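Local coordinates for protein potential RNA-dependent RNA polymerase (Human picobirnavirus, PDB 5I62) that copies RNA from an RNA template, probably serving both transcription and genome replication of a small double-stranded RNA virus, at residues C160-M164 / R296-I300. Sequence-based numbering, arbitrary orientation.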
ATOM      1  N   CYS A 160     -22.491  -2.609 -15.695  1.00 20.04           N
ATOM      2  CA  CYS A 160     -22.811  -1.781 -14.547  1.00 23.51           C
ATOM      3  C   CYS A 160     -22.539  -0.316 -14.864  1.00 24.46           C
ATOM      4  O   CYS A 160     -21.741   0.022 -15.737  1.00 23.86           O
ATOM      5  CB  CYS A 160     -22.039  -2.215 -13.283  1.00 20.04           C
ATOM      6  SG  CYS A 160     -20.225  -2.204 -13.419  1.00 27.11           S
ATOM      7  N   ASP A 161     -23.255   0.539 -14.142  1.00 22.01           N
ATOM      8  CA  ASP A 161     -23.148   1.988 -14.224  1.00 20.33           C
ATOM      9  C   ASP A 161     -23.205   2.485 -12.792  1.00 21.73           C
ATOM     10  O   ASP A 161     -24.125   2.110 -12.060  1.00 19.79           O
ATOM     11  CB  ASP A 161     -24.288   2.579 -15.061  1.00 24.11           C
ATOM     12  CG  ASP A 161     -24.214   4.099 -15.180  1.00 30.52           C
ATOM     13  OD1 ASP A 161     -23.095   4.649 -15.221  1.00 28.81           O
ATOM     14  OD2 ASP A 161     -25.284   4.740 -15.235  1.00 33.88           O
ATOM     15  N   VAL A 162     -22.211   3.272 -12.368  1.00 16.73           N
ATOM     16  CA  VAL A 162     -22.160   3.785 -11.001  1.00 15.66           C
ATOM     17  C   VAL A 162     -21.997   5.300 -11.039  1.00 18.21           C
ATOM     18  O   VAL A 162     -21.314   5.832 -11.918  1.00 18.30           O
ATOM     19  CB  VAL A 162     -21.028   3.119 -10.170  1.00 18.26           C
ATOM     20  CG1 VAL A 162     -21.193   1.590 -10.117  1.00 13.64           C
ATOM     21  CG2 VAL A 162     -19.640   3.477 -10.732  1.00 11.99           C
ATOM     22  N   TYR A 163     -22.637   5.994 -10.098  1.00 16.68           N
ATOM     23  CA  TYR A 163     -22.509   7.445 -10.023  1.00 19.75           C
ATOM     24  C   TYR A 163     -23.070   7.918  -8.697  1.00 20.83           C
ATOM     25  O   TYR A 163     -23.877   7.223  -8.076  1.00 20.06           O
ATOM     26  CB  TYR A 163     -23.220   8.155 -11.190  1.00 20.81           C
ATOM     27  CG  TYR A 163     -24.703   7.840 -11.318  1.00 25.29           C
ATOM     28  CD1 TYR A 163     -25.137   6.783 -12.113  1.00 22.51           C
ATOM     29  CD2 TYR A 163     -25.667   8.600 -10.658  1.00 22.45           C
ATOM     30  CE1 TYR A 163     -26.491   6.493 -12.256  1.00 24.67           C
ATOM     31  CE2 TYR A 163     -27.021   8.312 -10.784  1.00 23.43           C
ATOM     32  CZ  TYR A 163     -27.423   7.256 -11.587  1.00 25.92           C
ATOM     33  OH  TYR A 163     -28.765   6.968 -11.723  1.00 31.87           O
ATOM     34  N   MET A 164     -22.625   9.104  -8.268  1.00 16.53           N
ATOM     35  CA  MET A 164     -23.172   9.743  -7.082  1.00 18.50           C
ATOM     36  C   MET A 164     -24.447  10.493  -7.434  1.00 20.82           C
ATOM     37  O   MET A 164     -24.531  11.159  -8.466  1.00 21.04           O
ATOM     38  CB  MET A 164     -22.160  10.698  -6.456  1.00 20.86           C
ATOM     39  CG  MET A 164     -20.849  10.016  -6.014  1.00 24.15           C
ATOM     40  SD  MET A 164     -21.075   8.753  -4.721  1.00 20.37           S
ATOM     41  CE  MET A 164     -21.888   9.685  -3.426  1.00 17.33           C
ATOM     42  N   ARG A 296     -18.479  11.140 -13.575  1.00 20.39           N
ATOM     43  CA  ARG A 296     -19.364  10.194 -12.895  1.00 23.55           C
ATOM     44  C   ARG A 296     -18.656   9.261 -11.931  1.00 20.83           C
ATOM     45  O   ARG A 296     -19.177   8.995 -10.851  1.00 16.82           O
ATOM     46  CB  ARG A 296     -20.106   9.314 -13.903  1.00 28.73           C
ATOM     47  CG  ARG A 296     -21.347   9.895 -14.511  1.00 38.41           C
ATOM     48  CD  ARG A 296     -21.706   9.082 -15.751  1.00 37.33           C
ATOM     49  NE  ARG A 296     -22.714   8.059 -15.506  1.00 38.74           N
ATOM     50  CZ  ARG A 296     -24.004   8.326 -15.336  1.00 42.09           C
ATOM     51  NH1 ARG A 296     -24.436   9.585 -15.370  1.00 47.33           N
ATOM     52  NH2 ARG A 296     -24.860   7.345 -15.135  1.00 39.41           N
ATOM     53  N   VAL A 297     -17.517   8.708 -12.327  1.00 15.89           N
ATOM     54  CA  VAL A 297     -16.859   7.637 -11.578  1.00 18.17           C
ATOM     55  C   VAL A 297     -15.740   8.169 -10.696  1.00 18.72           C
ATOM     56  O   VAL A 297     -15.637   7.813  -9.521  1.00 16.54           O
ATOM     57  CB  VAL A 297     -16.319   6.563 -12.550  1.00 17.63           C
ATOM     58  CG1 VAL A 297     -15.587   5.462 -11.768  1.00 14.50           C
ATOM     59  CG2 VAL A 297     -17.434   5.995 -13.419  1.00 19.30           C
ATOM     60  N   PHE A 298     -14.846   8.973 -11.275  1.00 18.59           N
ATOM     61  CA  PHE A 298     -13.733   9.547 -10.509  1.00 17.41           C
ATOM     62  C   PHE A 298     -14.113  10.054  -9.117  1.00 13.87           C
ATOM     63  O   PHE A 298     -13.354   9.802  -8.174  1.00 15.32           O
ATOM     64  CB  PHE A 298     -13.077  10.679 -11.315  1.00 17.42           C
ATOM     65  CG  PHE A 298     -11.991  11.384 -10.556  1.00 18.56           C
ATOM     66  CD1 PHE A 298     -10.711  10.852 -10.513  1.00 17.79           C
ATOM     67  CD2 PHE A 298     -12.259  12.542  -9.837  1.00 19.34           C
ATOM     68  CE1 PHE A 298      -9.710  11.474  -9.785  1.00 15.77           C
ATOM     69  CE2 PHE A 298     -11.254  13.164  -9.108  1.00 18.22           C
ATOM     70  CZ  PHE A 298      -9.984  12.619  -9.088  1.00 17.93           C
ATOM     71  N   PRO A 299     -15.217  10.771  -8.913  1.00 17.59           N
ATOM     72  CA  PRO A 299     -15.468  11.321  -7.567  1.00 18.75           C
ATOM     73  C   PRO A 299     -15.901  10.293  -6.535  1.00 17.53           C
ATOM     74  O   PRO A 299     -15.906  10.634  -5.350  1.00 15.94           O
ATOM     75  CB  PRO A 299     -16.583  12.357  -7.786  1.00 20.23           C
ATOM     76  CG  PRO A 299     -17.119  12.113  -9.131  1.00 25.44           C
ATOM     77  CD  PRO A 299     -16.101  11.376  -9.929  1.00 17.85           C
ATOM     78  N   ILE A 300     -16.285   9.071  -6.933  1.00 16.07           N
ATOM     79  CA  ILE A 300     -16.946   8.160  -5.988  1.00 15.49           C
ATOM     80  C   ILE A 300     -16.022   7.781  -4.841  1.00 14.06           C
ATOM     81  O   ILE A 300     -16.456   7.665  -3.689  1.00 15.55           O
ATOM     82  CB  ILE A 300     -17.470   6.908  -6.727  1.00 15.01           C
ATOM     83  CG1 ILE A 300     -18.625   7.293  -7.648  1.00 16.86           C
ATOM     84  CG2 ILE A 300     -17.872   5.798  -5.751  1.00 12.01           C
ATOM     85  CD1 ILE A 300     -18.967   6.201  -8.632  1.00 18.93           C
TER
HETATM   86  O   HOH W   1     -20.680  10.626  -9.644  1.00 21.37           O
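Ile-300 pushes its CD1 methyl into a shallow hollow on the strand 160-164. One wall of the hollow is Val-162, whose CG2 lies 3.5 Å from Ile-300 CD1. The backbone N of Tyr-163 forms its floor. Further back on the branch, Met-164 CG lies 3.9 Å from Ile-300 CG1, with Met-164 SD just behind. The bends at chi2 and chi3 of Met-164 turn its terminal methyl away. Val-297 adds a second, looser bump, with its CG2 4.3 Å from Val-162 CG2. Helix 208-228 packs on the same apolar patch through Ala-209, Val-210 and Arg-213.

The strand belongs to a mixed sheet, probably in the fingers of the right-hand polymerase fold, and pairs antiparallel with strand 168-173. Residues 296-300 run from Arg-296, at the end of helix 288-296, toward strand 306-309 of that sheet. No direct backbone bond joins the two segments. A water bridges them instead, accepting from Met-164 N and donating to Arg-296 O.

Arg-296 runs beside Tyr-163, pointing the same way. A bend at chi3 (97°) turns its guanidinium to the Asp-161 carboxylate, and the two planes are only 9° apart. Arg-296 NH2 donates to the syn lone pair of Asp-161 OD2 at 2.6 Å, forming a salt bridge. Weak bonds from NE and NH2 to Asp-161 OD1 help keep the guanidinium near the plane of the carboxylate. Tyr-163 CG lies over one guanidinium face, offset toward its rim. The ring is tilted 43° from that plane, with Tyr-163 CD1 3.1 Å from Arg-296 NH2.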